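Local coordinates for UBX domain-containing protein 7 (Homo sapiens, PDB 5X3P), which serves as a ubiquitin-binding adapter that links a subset of neddylated cullin-RING ligases to the segregase p97, to regulate turnover of their ubiquitinated substrates, at residues I21-P24 with L30-V33. The protein carries 1 engineered substitution. Numbering follows the deposited sequence.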
# COMPACT_ATOMS: atom_id res chain seq x y z
N ILE A 21 0.91 0.47 -9.89
CA ILE A 21 2.32 0.85 -9.75
C ILE A 21 3.12 -0.39 -9.40
O ILE A 21 2.56 -1.36 -8.90
CB ILE A 21 2.53 1.90 -8.65
CG1 ILE A 21 2.20 1.31 -7.27
CG2 ILE A 21 1.72 3.15 -8.94
CD1 ILE A 21 2.51 2.25 -6.09
N THR A 22 4.44 -0.36 -9.65
CA THR A 22 5.30 -1.45 -9.21
C THR A 22 6.39 -0.91 -8.30
O THR A 22 7.05 0.07 -8.65
CB THR A 22 5.97 -2.13 -10.41
OG1 THR A 22 4.98 -2.83 -11.16
CG2 THR A 22 7.06 -3.12 -9.96
N LEU A 23 6.60 -1.53 -7.15
CA LEU A 23 7.72 -1.16 -6.28
C LEU A 23 8.66 -2.34 -6.10
O LEU A 23 8.21 -3.48 -6.00
CB LEU A 23 7.22 -0.64 -4.92
CG LEU A 23 6.42 0.67 -4.98
CD1 LEU A 23 5.76 1.00 -3.65
CD2 LEU A 23 7.31 1.83 -5.40
N PRO A 24 9.98 -2.08 -6.05
CA PRO A 24 10.92 -3.18 -5.78
C PRO A 24 10.59 -3.80 -4.43
O PRO A 24 10.08 -3.09 -3.55
CB PRO A 24 12.29 -2.47 -5.71
CG PRO A 24 12.10 -1.17 -6.47
CD PRO A 24 10.66 -0.78 -6.22
N LEU A 30 6.84 2.83 3.51
CA LEU A 30 6.70 4.29 3.47
C LEU A 30 6.56 4.83 2.05
O LEU A 30 5.82 5.78 1.80
CB LEU A 30 7.88 4.96 4.18
CG LEU A 30 7.83 6.48 4.38
CD1 LEU A 30 6.50 6.87 4.99
CD2 LEU A 30 8.98 6.95 5.29
N ALA A 31 7.25 4.20 1.10
CA ALA A 31 7.17 4.61 -0.30
C ALA A 31 5.74 4.54 -0.82
O ALA A 31 5.26 5.44 -1.53
CB ALA A 31 8.10 3.76 -1.15
N LEU A 32 5.05 3.46 -0.46
CA LEU A 32 3.65 3.28 -0.84
C LEU A 32 2.75 4.29 -0.13
O LEU A 32 1.85 4.87 -0.75
CB LEU A 32 3.20 1.86 -0.51
CG LEU A 32 1.72 1.55 -0.74
CD1 LEU A 32 1.36 1.88 -2.19
CD2 LEU A 32 1.47 0.05 -0.39
N VAL A 33 2.98 4.48 1.18
CA VAL A 33 2.23 5.45 1.97
C VAL A 33 2.38 6.85 1.38
O VAL A 33 1.40 7.57 1.24
CB VAL A 33 2.67 5.45 3.45
CG1 VAL A 33 2.02 6.61 4.23
CG2 VAL A 33 2.30 4.12 4.11
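In the beta-grasp (ubiquitin-like) fold of this UBX domain, the edge strand 18-24, one of the two outermost strands of the sheet, packs against helix 29-38, and I21 and L23 make the joint by meeting the helix at A31 and L32. L23 sends a single methyl, CD1, to the first turn of the helix. Its CG lies beside the backbone N and opposite the carbonyl carbon (chi1 -65°), and CD1 continues the chain nearly straight, anti to CA (chi2 170°), so that it comes 4.1 Å from L32 CB, the two side chains crossing at about a right angle. The same methyl comes to 4.4 Å from A31 CB. Alanine suits this place because its one methyl offers an apolar surface yet is small enough to let the helix lie close to the strand; here the CA atoms of L23 and L32 are 8.1 Å apart.

Two residues back along the strand, I21 points to the same side, as expected of an extended chain. The long branch of I21 ends at CD1, 4.1 Å from L32 CD1. Across the concave face of the beta-grasp sheet, the buried L32 also touches L9 and L11 of the adjoining strand 6-12 and L48 of strand 46-50. Leucine fits there because its two terminal methyls can meet several neighbours at once.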